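Local coordinates for molinate hydrolase (Gulosibacter molinativorax, PDB 4UB9), which hydrolyses the thiocarbamate herbicide molinate and is a zinc-binding member of the amidohydrolase family, probably acting on carbon-nitrogen bonds other than peptide bonds, at residues G375-E383 against L484-A492; E399-V409 against D457-S465. All blocks are in the same frame, centred on the assembly; numbering follows the deposited sequence.

Two ways of fastening late parts of a chain to an amidohydrolase barrel are set side by side here. Contact 1 ties the loop and short helix of 375-383 to the irregular C-terminal segment 484-492, and is held chiefly by charge: an arginine between two aspartates, with a tyrosine and a proline beside them, near a second subunit. Contact 2 lies closer to the centre of the chain and is untouched by other subunits; it packs helix 400-410 on a 3-10 turn through methionine, isoleucine, valine and phenylalanine, with one salt bridge, Glu-399 to Arg-462, at the start of the helix. Both are partly buried, share no secondary-structure element, and approach to about 6 Å between nearest atoms.

Contact 1 (G375-E383 against L484-A492); sequences GCTDPDILE and LVTAYPRTA
Asp-378 and Val-485 bring the two backbones to 6.0 Å between their CA atoms, and Pro-379 and Thr-486 follow at 6.3 Å, where an irregular C-terminal segment runs past the start of helix 379-383. The motif is an N-capped helix whose capping aspartate also enters a salt-bridge network: Asp-378 OD1 accepts from Asp-380 N and from Arg-490 NH1. The guanidinium grips Asp-378 end-on, NH1 reaching the syn lone pair of OD1 while NH2 meets OD2 from above the carboxylate plane, the two planes 50° apart. The CG of Asp-378 lies anti to its backbone N (chi1 -168°), which swings the carboxylate round to this arginine. A weak, bent bond, also part of a salt bridge, joins Arg-490 NH1 to Asp-380 OD2. Pro-379 is wedged among these groups, its CG over one face of the guanidinium and its CB 3.6 Å from the centroid of the Tyr-488 ring, a CH-pi contact. Val-485 CG2 packs on Pro-379 CD at 3.9 Å, and Val-485 also rests on helices 111-118 and 122-135. Arg-203 of the second subunit forms a salt bridge with Asp-380 OD1, the same oxygen that accepts from Tyr-488 OH at 2.6 Å.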
ATOM      1  N   GLY A 375      -6.762  -9.569  25.417  1.00 31.33           N
ATOM      2  CA  GLY A 375      -6.017 -10.786  25.056  1.00 33.90           C
ATOM      3  C   GLY A 375      -4.621 -10.763  25.621  1.00 32.71           C
ATOM      4  O   GLY A 375      -4.143  -9.759  26.099  1.00 30.35           O
ATOM      5  N   CYS A 376      -3.971 -11.903  25.579  1.00 36.85           N
ATOM      6  CA  CYS A 376      -2.589 -12.005  26.020  1.00 36.63           C
ATOM      7  C   CYS A 376      -1.686 -11.662  24.841  1.00 36.48           C
ATOM      8  O   CYS A 376      -1.326 -12.492  23.994  1.00 35.50           O
ATOM      9  CB  CYS A 376      -2.305 -13.376  26.610  1.00 38.46           C
ATOM     10  SG  CYS A 376      -0.553 -13.579  26.976  1.00 48.56           S
ATOM     11  N   THR A 377      -1.302 -10.403  24.811  1.00 37.72           N
ATOM     12  CA  THR A 377      -0.609  -9.817  23.680  1.00 37.91           C
ATOM     13  C   THR A 377       0.841 -10.250  23.576  1.00 37.21           C
ATOM     14  O   THR A 377       1.560 -10.337  24.557  1.00 36.94           O
ATOM     15  CB  THR A 377      -0.660  -8.276  23.757  1.00 39.03           C
ATOM     16  OG1 THR A 377      -2.017  -7.895  23.983  1.00 39.92           O
ATOM     17  CG2 THR A 377      -0.177  -7.627  22.447  1.00 35.61           C
ATOM     18  N   ASP A 378       1.261 -10.535  22.351  1.00 36.07           N
ATOM     19  CA  ASP A 378       2.618 -11.021  22.125  1.00 36.51           C
ATOM     20  C   ASP A 378       3.635 -10.007  22.650  1.00 33.59           C
ATOM     21  O   ASP A 378       3.535  -8.814  22.340  1.00 31.48           O
ATOM     22  CB  ASP A 378       2.859 -11.270  20.634  1.00 36.02           C
ATOM     23  CG  ASP A 378       4.133 -12.045  20.369  1.00 35.73           C
ATOM     24  OD1 ASP A 378       5.205 -11.407  20.289  1.00 35.95           O
ATOM     25  OD2 ASP A 378       4.063 -13.276  20.208  1.00 34.91           O
ATOM     26  N   PRO A 379       4.651 -10.476  23.374  1.00 32.23           N
ATOM     27  CA  PRO A 379       5.661  -9.546  23.942  1.00 31.51           C
ATOM     28  C   PRO A 379       6.437  -8.759  22.936  1.00 32.50           C
ATOM     29  O   PRO A 379       6.772  -7.619  23.196  1.00 37.06           O
ATOM     30  CB  PRO A 379       6.592 -10.453  24.701  1.00 36.19           C
ATOM     31  CG  PRO A 379       6.302 -11.842  24.228  1.00 37.72           C
ATOM     32  CD  PRO A 379       4.870 -11.860  23.794  1.00 33.93           C
ATOM     33  N   ASP A 380       6.635  -9.289  21.744  1.00 34.50           N
ATOM     34  CA  ASP A 380       7.263  -8.460  20.688  1.00 37.39           C
ATOM     35  C   ASP A 380       6.417  -7.248  20.335  1.00 34.92           C
ATOM     36  O   ASP A 380       6.944  -6.176  20.010  1.00 37.14           O
ATOM     37  CB  ASP A 380       7.567  -9.238  19.402  1.00 38.65           C
ATOM     38  CG  ASP A 380       8.815 -10.050  19.484  1.00 35.34           C
ATOM     39  OD1 ASP A 380       9.744  -9.707  20.247  1.00 39.99           O
ATOM     40  OD2 ASP A 380       8.893 -11.039  18.737  1.00 37.84           O
ATOM     41  N   ILE A 381       5.105  -7.419  20.371  1.00 35.99           N
ATOM     42  CA  ILE A 381       4.172  -6.307  20.070  1.00 38.21           C
ATOM     43  C   ILE A 381       4.063  -5.332  21.240  1.00 36.27           C
ATOM     44  O   ILE A 381       3.999  -4.122  21.052  1.00 36.07           O
ATOM     45  CB  ILE A 381       2.768  -6.840  19.716  1.00 42.63           C
ATOM     46  CG1 ILE A 381       2.809  -7.599  18.386  1.00 44.38           C
ATOM     47  CG2 ILE A 381       1.720  -5.725  19.649  1.00 37.56           C
ATOM     48  CD1 ILE A 381       2.819  -6.682  17.185  1.00 42.14           C
ATOM     49  N   LEU A 382       4.009  -5.866  22.443  1.00 38.56           N
ATOM     50  CA  LEU A 382       4.057  -5.002  23.653  1.00 38.80           C
ATOM     51  C   LEU A 382       5.330  -4.167  23.686  1.00 36.23           C
ATOM     52  O   LEU A 382       5.329  -2.978  24.004  1.00 37.26           O
ATOM     53  CB  LEU A 382       4.000  -5.830  24.921  1.00 35.21           C
ATOM     54  CG  LEU A 382       2.666  -6.525  25.178  1.00 37.71           C
ATOM     55  CD1 LEU A 382       2.763  -7.376  26.448  1.00 34.18           C
ATOM     56  CD2 LEU A 382       1.523  -5.528  25.295  1.00 38.47           C
ATOM     57  N   GLU A 383       6.423  -4.832  23.347  1.00 36.49           N
ATOM     58  CA  GLU A 383       7.740  -4.228  23.356  1.00 37.90           C
ATOM     59  C   GLU A 383       7.811  -2.982  22.442  1.00 37.14           C
ATOM     60  O   GLU A 383       8.610  -2.115  22.656  1.00 34.25           O
ATOM     61  CB  GLU A 383       8.774  -5.287  22.929  1.00 39.73           C
ATOM     62  CG  GLU A 383      10.210  -4.897  23.166  1.00 44.75           C
ATOM     63  CD  GLU A 383      10.541  -4.768  24.665  1.00 51.55           C
ATOM     64  OE1 GLU A 383       9.997  -5.531  25.494  1.00 48.90           O
ATOM     65  OE2 GLU A 383      11.298  -3.836  25.013  1.00 58.40           O
ATOM     66  N   LEU A 484       4.575 -19.554  27.228  1.00 37.04           N
ATOM     67  CA  LEU A 484       4.615 -19.916  25.826  1.00 37.49           C
ATOM     68  C   LEU A 484       4.682 -18.624  25.029  1.00 39.22           C
ATOM     69  O   LEU A 484       5.761 -18.243  24.560  1.00 37.55           O
ATOM     70  CB  LEU A 484       3.411 -20.779  25.468  1.00 38.61           C
ATOM     71  CG  LEU A 484       3.360 -21.318  24.048  1.00 39.74           C
ATOM     72  CD1 LEU A 484       4.624 -22.085  23.671  1.00 38.50           C
ATOM     73  CD2 LEU A 484       2.145 -22.214  23.902  1.00 41.60           C
ATOM     74  N   VAL A 485       3.566 -17.903  24.908  1.00 39.11           N
ATOM     75  CA  VAL A 485       3.664 -16.587  24.252  1.00 37.70           C
ATOM     76  C   VAL A 485       4.398 -15.595  25.130  1.00 34.87           C
ATOM     77  O   VAL A 485       5.130 -14.748  24.625  1.00 29.89           O
ATOM     78  CB  VAL A 485       2.358 -16.025  23.597  1.00 38.22           C
ATOM     79  CG1 VAL A 485       1.184 -16.938  23.725  1.00 44.08           C
ATOM     80  CG2 VAL A 485       2.057 -14.611  24.001  1.00 37.05           C
ATOM     81  N   THR A 486       4.244 -15.734  26.444  1.00 38.23           N
ATOM     82  CA  THR A 486       4.938 -14.822  27.379  1.00 42.17           C
ATOM     83  C   THR A 486       6.398 -15.157  27.620  1.00 42.16           C
ATOM     84  O   THR A 486       7.094 -14.383  28.230  1.00 42.31           O
ATOM     85  CB  THR A 486       4.244 -14.709  28.750  1.00 38.17           C
ATOM     86  OG1 THR A 486       4.118 -16.012  29.331  1.00 39.57           O
ATOM     87  CG2 THR A 486       2.921 -14.053  28.570  1.00 37.56           C
ATOM     88  N   ALA A 487       6.845 -16.315  27.160  1.00 43.69           N
ATOM     89  CA  ALA A 487       8.294 -16.626  27.204  1.00 43.39           C
ATOM     90  C   ALA A 487       9.089 -15.543  26.515  1.00 39.90           C
ATOM     91  O   ALA A 487       8.891 -15.249  25.349  1.00 43.98           O
ATOM     92  CB  ALA A 487       8.596 -17.984  26.581  1.00 42.42           C
ATOM     93  N   TYR A 488      10.006 -14.954  27.258  1.00 43.62           N
ATOM     94  CA  TYR A 488      10.742 -13.804  26.782  1.00 41.81           C
ATOM     95  C   TYR A 488      11.989 -13.583  27.621  1.00 43.84           C
ATOM     96  O   TYR A 488      11.950 -13.733  28.824  1.00 50.67           O
ATOM     97  CB  TYR A 488       9.864 -12.564  26.869  1.00 40.53           C
ATOM     98  CG  TYR A 488      10.051 -11.565  25.751  1.00 39.22           C
ATOM     99  CD1 TYR A 488       9.809 -11.935  24.417  1.00 38.30           C
ATOM    100  CD2 TYR A 488      10.438 -10.258  26.007  1.00 34.26           C
ATOM    101  CE1 TYR A 488       9.972 -11.036  23.381  1.00 35.72           C
ATOM    102  CE2 TYR A 488      10.603  -9.353  24.976  1.00 34.58           C
ATOM    103  CZ  TYR A 488      10.362  -9.750  23.662  1.00 38.25           C
ATOM    104  OH  TYR A 488      10.472  -8.860  22.616  1.00 44.44           O
ATOM    105  N   PRO A 489      13.103 -13.158  27.000  1.00 50.28           N
ATOM    106  CA  PRO A 489      13.310 -12.870  25.579  1.00 48.59           C
ATOM    107  C   PRO A 489      13.393 -14.129  24.761  1.00 41.15           C
ATOM    108  O   PRO A 489      13.400 -15.205  25.291  1.00 43.62           O
ATOM    109  CB  PRO A 489      14.677 -12.176  25.543  1.00 47.78           C
ATOM    110  CG  PRO A 489      15.027 -11.895  26.959  1.00 46.87           C
ATOM    111  CD  PRO A 489      14.319 -12.900  27.783  1.00 46.15           C
ATOM    112  N   ARG A 490      13.465 -13.959  23.459  1.00 44.19           N
ATOM    113  CA  ARG A 490      13.422 -15.084  22.533  1.00 42.99           C
ATOM    114  C   ARG A 490      14.786 -15.347  21.952  1.00 42.92           C
ATOM    115  O   ARG A 490      15.317 -14.530  21.232  1.00 42.98           O
ATOM    116  CB  ARG A 490      12.390 -14.805  21.427  1.00 42.03           C
ATOM    117  CG  ARG A 490      10.953 -15.098  21.887  1.00 39.02           C
ATOM    118  CD  ARG A 490       9.898 -14.403  21.026  1.00 38.50           C
ATOM    119  NE  ARG A 490       8.533 -14.670  21.504  1.00 38.11           N
ATOM    120  CZ  ARG A 490       7.445 -14.027  21.093  1.00 37.91           C
ATOM    121  NH1 ARG A 490       7.515 -13.058  20.173  1.00 38.64           N
ATOM    122  NH2 ARG A 490       6.270 -14.344  21.608  1.00 38.62           N
ATOM    123  N   THR A 491      15.361 -16.492  22.296  1.00 48.89           N
ATOM    124  CA  THR A 491      16.724 -16.794  21.854  1.00 50.22           C
ATOM    125  C   THR A 491      16.657 -17.423  20.442  1.00 50.01           C
ATOM    126  O   THR A 491      15.787 -18.263  20.136  1.00 45.69           O
ATOM    127  CB  THR A 491      17.546 -17.656  22.857  1.00 57.32           C
ATOM    128  OG1 THR A 491      17.473 -19.031  22.483  1.00 65.89           O
ATOM    129  CG2 THR A 491      17.090 -17.483  24.340  1.00 55.14           C
ATOM    130  N   ALA A 492      17.575 -16.976  19.595  1.00 44.24           N
ATOM    131  CA  ALA A 492      17.623 -17.341  18.165  1.00 46.79           C
ATOM    132  C   ALA A 492      17.931 -18.828  17.896  1.00 47.18           C
ATOM    133  O   ALA A 492      17.363 -19.451  16.968  1.00 45.56           O
ATOM    134  CB  ALA A 492      18.655 -16.476  17.440  1.00 42.04           C
TER

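Contact 2 (E399-V409 against D457-S465); sequences EDHFVWMQAMV and DITNMRTLS
Arg-462 lies across Phe-402, its CG over one face of the ring, 3.9 Å from the centroid and 24° off the normal, a CH-pi contact. Beyond CG the chain runs extended to NE and carries the guanidinium past the ring to Phe-402 CB, the ring and guanidinium planes 47° apart. At the far end Arg-462 NH1 gives a nearly straight bond (164°) to Glu-399 OE1 at 3.1 Å; the oxygen is near the guanidinium plane, yet the nitrogen stands well above the carboxylate plane, and the two groups are almost perpendicular. An alanine at Arg-462 is likely to leave Glu-399 without this charged mate and to uncover the ring face on which the aliphatic chain rests. The opposite face of Phe-402 is met by His-401 NE2, which bonds to Gly-136 O, while Leu-464 CD1 comes to the ring edge.

In the fold, helix 400-410 of the TIM-barrel-like amidohydrolase domain packs here on a 3-10 turn that leads into strand 464-469, and an Asx turn at Asp-457 opens that turn. Met-461 CG lies 3.9 Å from Met-405 SD, and the bends at chi2 and chi3 fold Met-461 CE back to the same sulfur, at 4.0 Å, the two side chains crossing at about a right angle; Met-461 CB touches Phe-402 CD1. One turn earlier Ile-458 divides its branches, CG1 meeting Met-405 CB at 3.8 Å and CG2 lying against Gln-406 CA and Val-409 CG2. The amide of Gln-406 turns elsewhere, NE2 bonding to Glu-392 and Glu-410, while its OE1 comes 3.9 Å from Thr-459 CG2.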
ATOM      1  N   GLU A 399      -5.124  -7.631  33.649  1.00 36.56           N
ATOM      2  CA  GLU A 399      -5.323  -6.320  34.283  1.00 44.45           C
ATOM      3  C   GLU A 399      -6.435  -5.469  33.670  1.00 39.45           C
ATOM      4  O   GLU A 399      -6.824  -4.451  34.235  1.00 39.24           O
ATOM      5  CB  GLU A 399      -4.056  -5.490  34.128  1.00 50.28           C
ATOM      6  CG  GLU A 399      -2.870  -6.060  34.884  1.00 58.31           C
ATOM      7  CD  GLU A 399      -1.672  -5.121  34.901  1.00 58.73           C
ATOM      8  OE1 GLU A 399      -1.844  -3.897  35.030  1.00 51.74           O
ATOM      9  OE2 GLU A 399      -0.552  -5.629  34.825  1.00 69.70           O
ATOM     10  N   ASP A 400      -6.920  -5.906  32.521  1.00 34.38           N
ATOM     11  CA  ASP A 400      -7.956  -5.224  31.773  1.00 34.57           C
ATOM     12  C   ASP A 400      -9.259  -4.989  32.591  1.00 31.42           C
ATOM     13  O   ASP A 400      -9.878  -3.949  32.474  1.00 30.54           O
ATOM     14  CB  ASP A 400      -8.293  -6.040  30.547  1.00 36.70           C
ATOM     15  CG  ASP A 400      -8.720  -7.504  30.898  1.00 40.89           C
ATOM     16  OD1 ASP A 400      -7.974  -8.231  31.612  1.00 42.08           O
ATOM     17  OD2 ASP A 400      -9.818  -7.924  30.452  1.00 46.87           O
ATOM     18  N   HIS A 401      -9.634  -5.964  33.405  1.00 27.72           N
ATOM     19  CA  HIS A 401     -10.786  -5.830  34.282  1.00 33.97           C
ATOM     20  C   HIS A 401     -10.607  -4.734  35.360  1.00 37.06           C
ATOM     21  O   HIS A 401     -11.558  -3.976  35.640  1.00 39.11           O
ATOM     22  CB  HIS A 401     -11.216  -7.161  34.892  1.00 32.87           C
ATOM     23  CG  HIS A 401     -10.171  -7.829  35.719  1.00 36.74           C
ATOM     24  ND1 HIS A 401      -8.880  -8.024  35.287  1.00 42.62           N
ATOM     25  CD2 HIS A 401     -10.257  -8.467  36.908  1.00 40.45           C
ATOM     26  CE1 HIS A 401      -8.199  -8.692  36.201  1.00 39.71           C
ATOM     27  NE2 HIS A 401      -9.012  -8.975  37.196  1.00 41.70           N
ATOM     28  N   PHE A 402      -9.412  -4.649  35.958  1.00 34.95           N
ATOM     29  CA  PHE A 402      -9.106  -3.584  36.928  1.00 31.51           C
ATOM     30  C   PHE A 402      -9.219  -2.220  36.278  1.00 29.52           C
ATOM     31  O   PHE A 402      -9.870  -1.326  36.760  1.00 32.79           O
ATOM     32  CB  PHE A 402      -7.701  -3.708  37.517  1.00 33.41           C
ATOM     33  CG  PHE A 402      -7.406  -5.033  38.193  1.00 35.76           C
ATOM     34  CD1 PHE A 402      -8.290  -5.618  39.088  1.00 34.46           C
ATOM     35  CD2 PHE A 402      -6.201  -5.691  37.941  1.00 37.94           C
ATOM     36  CE1 PHE A 402      -8.009  -6.845  39.674  1.00 35.44           C
ATOM     37  CE2 PHE A 402      -5.908  -6.905  38.560  1.00 36.26           C
ATOM     38  CZ  PHE A 402      -6.820  -7.491  39.413  1.00 36.77           C
ATOM     39  N   VAL A 403      -8.685  -2.116  35.091  1.00 33.97           N
ATOM     40  CA  VAL A 403      -8.761  -0.873  34.337  1.00 32.58           C
ATOM     41  C   VAL A 403     -10.197  -0.487  33.982  1.00 32.62           C
ATOM     42  O   VAL A 403     -10.574   0.705  33.975  1.00 32.57           O
ATOM     43  CB  VAL A 403      -7.913  -0.962  33.048  1.00 34.14           C
ATOM     44  CG1 VAL A 403      -8.055   0.298  32.188  1.00 36.53           C
ATOM     45  CG2 VAL A 403      -6.446  -1.169  33.422  1.00 36.59           C
ATOM     46  N   TRP A 404     -10.988  -1.479  33.623  1.00 32.37           N
ATOM     47  CA  TRP A 404     -12.414  -1.252  33.247  1.00 36.44           C
ATOM     48  C   TRP A 404     -13.180  -0.606  34.411  1.00 32.82           C
ATOM     49  O   TRP A 404     -13.834   0.420  34.270  1.00 32.91           O
ATOM     50  CB  TRP A 404     -13.069  -2.601  32.879  1.00 36.53           C
ATOM     51  CG  TRP A 404     -14.451  -2.519  32.291  1.00 35.82           C
ATOM     52  CD1 TRP A 404     -14.781  -2.609  30.978  1.00 36.29           C
ATOM     53  CD2 TRP A 404     -15.674  -2.380  33.004  1.00 33.86           C
ATOM     54  NE1 TRP A 404     -16.143  -2.549  30.826  1.00 37.09           N
ATOM     55  CE2 TRP A 404     -16.712  -2.398  32.057  1.00 33.76           C
ATOM     56  CE3 TRP A 404     -15.993  -2.252  34.361  1.00 35.86           C
ATOM     57  CZ2 TRP A 404     -18.041  -2.278  32.412  1.00 37.14           C
ATOM     58  CZ3 TRP A 404     -17.312  -2.148  34.718  1.00 36.47           C
ATOM     59  CH2 TRP A 404     -18.331  -2.162  33.745  1.00 38.58           C
ATOM     60  N   MET A 405     -13.025  -1.238  35.559  1.00 31.94           N
ATOM     61  CA  MET A 405     -13.642  -0.768  36.807  1.00 31.36           C
ATOM     62  C   MET A 405     -13.215   0.626  37.161  1.00 31.39           C
ATOM     63  O   MET A 405     -14.024   1.513  37.396  1.00 30.92           O
ATOM     64  CB  MET A 405     -13.326  -1.720  37.926  1.00 32.56           C
ATOM     65  CG  MET A 405     -14.230  -2.947  37.880  1.00 33.59           C
ATOM     66  SD  MET A 405     -13.973  -4.068  39.253  1.00 39.03           S
ATOM     67  CE  MET A 405     -14.687  -5.599  38.705  1.00 41.27           C
ATOM     68  N   GLN A 406     -11.936   0.863  37.062  1.00 32.82           N
ATOM     69  CA  GLN A 406     -11.402   2.228  37.279  1.00 34.96           C
ATOM     70  C   GLN A 406     -12.009   3.219  36.302  1.00 32.61           C
ATOM     71  O   GLN A 406     -12.485   4.283  36.700  1.00 37.60           O
ATOM     72  CB  GLN A 406      -9.856   2.208  37.147  1.00 37.87           C
ATOM     73  CG  GLN A 406      -9.242   3.583  37.313  1.00 42.32           C
ATOM     74  CD  GLN A 406      -7.741   3.574  37.125  1.00 39.92           C
ATOM     75  OE1 GLN A 406      -7.073   2.595  37.423  1.00 45.06           O
ATOM     76  NE2 GLN A 406      -7.231   4.632  36.570  1.00 37.18           N
ATOM     77  N   ALA A 407     -12.012   2.868  35.001  1.00 31.91           N
ATOM     78  CA  ALA A 407     -12.548   3.792  33.972  1.00 29.70           C
ATOM     79  C   ALA A 407     -14.015   4.105  34.227  1.00 30.90           C
ATOM     80  O   ALA A 407     -14.480   5.221  34.038  1.00 29.52           O
ATOM     81  CB  ALA A 407     -12.410   3.202  32.600  1.00 30.24           C
ATOM     82  N   MET A 408     -14.766   3.078  34.607  1.00 32.65           N
ATOM     83  CA  MET A 408     -16.218   3.261  34.787  1.00 34.01           C
ATOM     84  C   MET A 408     -16.484   4.190  35.992  1.00 32.02           C
ATOM     85  O   MET A 408     -17.263   5.108  35.908  1.00 29.59           O
ATOM     86  CB  MET A 408     -16.916   1.900  34.916  1.00 36.28           C
ATOM     87  CG  MET A 408     -16.956   1.121  33.593  1.00 38.97           C
ATOM     88  SD  MET A 408     -17.809   2.008  32.254  1.00 40.29           S
ATOM     89  CE  MET A 408     -19.463   1.386  32.473  1.00 45.31           C
ATOM     90  N   VAL A 409     -15.775   3.932  37.082  1.00 32.14           N
ATOM     91  CA  VAL A 409     -15.871   4.734  38.273  1.00 31.21           C
ATOM     92  C   VAL A 409     -15.468   6.164  37.972  1.00 34.09           C
ATOM     93  O   VAL A 409     -16.146   7.070  38.400  1.00 36.75           O
ATOM     94  CB  VAL A 409     -15.032   4.156  39.401  1.00 31.47           C
ATOM     95  CG1 VAL A 409     -14.955   5.129  40.582  1.00 32.05           C
ATOM     96  CG2 VAL A 409     -15.642   2.832  39.841  1.00 30.09           C
ATOM     97  N   ASP A 457     -11.786   2.598  47.449  1.00 43.18           N
ATOM     98  CA  ASP A 457     -10.982   2.937  46.255  1.00 42.93           C
ATOM     99  C   ASP A 457     -10.938   1.731  45.307  1.00 41.38           C
ATOM    100  O   ASP A 457     -10.441   0.656  45.667  1.00 34.55           O
ATOM    101  CB  ASP A 457      -9.581   3.361  46.657  1.00 47.28           C
ATOM    102  CG  ASP A 457      -8.735   3.817  45.491  1.00 52.12           C
ATOM    103  OD1 ASP A 457      -9.008   3.449  44.304  1.00 57.08           O
ATOM    104  OD2 ASP A 457      -7.748   4.543  45.776  1.00 56.00           O
ATOM    105  N   ILE A 458     -11.492   1.930  44.107  1.00 37.47           N
ATOM    106  CA  ILE A 458     -11.721   0.836  43.174  1.00 34.95           C
ATOM    107  C   ILE A 458     -10.413   0.214  42.666  1.00 35.27           C
ATOM    108  O   ILE A 458     -10.323  -1.019  42.457  1.00 31.29           O
ATOM    109  CB  ILE A 458     -12.653   1.262  42.017  1.00 36.67           C
ATOM    110  CG1 ILE A 458     -13.156   0.041  41.273  1.00 39.26           C
ATOM    111  CG2 ILE A 458     -11.967   2.255  41.108  1.00 35.81           C
ATOM    112  CD1 ILE A 458     -14.052  -0.879  42.089  1.00 37.63           C
ATOM    113  N   THR A 459      -9.368   1.024  42.600  1.00 30.66           N
ATOM    114  CA  THR A 459      -7.999   0.521  42.321  1.00 34.91           C
ATOM    115  C   THR A 459      -7.521  -0.542  43.350  1.00 36.99           C
ATOM    116  O   THR A 459      -6.618  -1.329  43.057  1.00 42.66           O
ATOM    117  CB  THR A 459      -6.920   1.634  42.259  1.00 36.82           C
ATOM    118  OG1 THR A 459      -6.732   2.193  43.561  1.00 44.10           O
ATOM    119  CG2 THR A 459      -7.328   2.736  41.319  1.00 39.14           C
ATOM    120  N   ASN A 460      -8.120  -0.567  44.538  1.00 33.70           N
ATOM    121  CA  ASN A 460      -7.841  -1.651  45.507  1.00 37.97           C
ATOM    122  C   ASN A 460      -8.249  -3.038  45.068  1.00 34.43           C
ATOM    123  O   ASN A 460      -7.907  -4.048  45.709  1.00 30.43           O
ATOM    124  CB  ASN A 460      -8.482  -1.376  46.866  1.00 40.06           C
ATOM    125  CG  ASN A 460      -7.789  -0.250  47.610  1.00 37.81           C
ATOM    126  OD1 ASN A 460      -6.584  -0.096  47.526  1.00 38.39           O
ATOM    127  ND2 ASN A 460      -8.557   0.526  48.351  1.00 41.29           N
ATOM    128  N   MET A 461      -8.974  -3.098  43.975  1.00 38.01           N
ATOM    129  CA  MET A 461      -9.273  -4.401  43.346  1.00 37.05           C
ATOM    130  C   MET A 461      -7.988  -5.154  42.991  1.00 34.86           C
ATOM    131  O   MET A 461      -7.969  -6.391  42.951  1.00 33.56           O
ATOM    132  CB  MET A 461     -10.120  -4.220  42.081  1.00 35.79           C
ATOM    133  CG  MET A 461     -11.567  -3.790  42.319  1.00 33.81           C
ATOM    134  SD  MET A 461     -12.510  -5.039  43.193  1.00 39.66           S
ATOM    135  CE  MET A 461     -12.452  -6.438  42.065  1.00 40.11           C
ATOM    136  N   ARG A 462      -6.927  -4.395  42.781  1.00 36.24           N
ATOM    137  CA  ARG A 462      -5.630  -4.991  42.459  1.00 39.86           C
ATOM    138  C   ARG A 462      -4.953  -5.675  43.652  1.00 39.20           C
ATOM    139  O   ARG A 462      -3.989  -6.359  43.461  1.00 39.07           O
ATOM    140  CB  ARG A 462      -4.681  -3.956  41.897  1.00 37.25           C
ATOM    141  CG  ARG A 462      -5.089  -3.443  40.534  1.00 42.69           C
ATOM    142  CD  ARG A 462      -4.283  -2.203  40.161  1.00 45.74           C
ATOM    143  NE  ARG A 462      -4.613  -1.665  38.831  1.00 47.70           N
ATOM    144  CZ  ARG A 462      -4.154  -2.134  37.667  1.00 39.33           C
ATOM    145  NH1 ARG A 462      -3.356  -3.173  37.639  1.00 41.78           N
ATOM    146  NH2 ARG A 462      -4.490  -1.550  36.532  1.00 37.52           N
ATOM    147  N   THR A 463      -5.430  -5.455  44.869  1.00 39.36           N
ATOM    148  CA  THR A 463      -4.678  -5.866  46.085  1.00 39.27           C
ATOM    149  C   THR A 463      -4.937  -7.329  46.428  1.00 42.14           C
ATOM    150  O   THR A 463      -5.098  -7.688  47.597  1.00 41.27           O
ATOM    151  CB  THR A 463      -4.985  -4.974  47.307  1.00 36.28           C
ATOM    152  OG1 THR A 463      -6.359  -5.149  47.684  1.00 39.73           O
ATOM    153  CG2 THR A 463      -4.726  -3.522  46.991  1.00 32.88           C
ATOM    154  N   LEU A 464      -4.882  -8.183  45.408  1.00 42.22           N
ATOM    155  CA  LEU A 464      -5.142  -9.626  45.591  1.00 44.09           C
ATOM    156  C   LEU A 464      -4.152 -10.339  46.494  1.00 43.97           C
ATOM    157  O   LEU A 464      -2.984 -10.280  46.254  1.00 46.59           O
ATOM    158  CB  LEU A 464      -5.079 -10.360  44.265  1.00 43.29           C
ATOM    159  CG  LEU A 464      -6.279 -10.235  43.346  1.00 46.70           C
ATOM    160  CD1 LEU A 464      -5.883 -10.734  41.958  1.00 46.00           C
ATOM    161  CD2 LEU A 464      -7.433 -11.046  43.903  1.00 47.83           C
ATOM    162  N   SER A 465      -4.666 -11.038  47.491  1.00 43.84           N
ATOM    163  CA  SER A 465      -3.871 -11.864  48.409  1.00 47.39           C
ATOM    164  C   SER A 465      -4.054 -13.309  48.164  1.00 42.59           C
ATOM    165  O   SER A 465      -3.138 -14.071  48.345  1.00 42.43           O
ATOM    166  CB  SER A 465      -4.336 -11.702  49.864  1.00 56.74           C
ATOM    167  OG  SER A 465      -4.050 -10.425  50.333  1.00 68.25           O
TER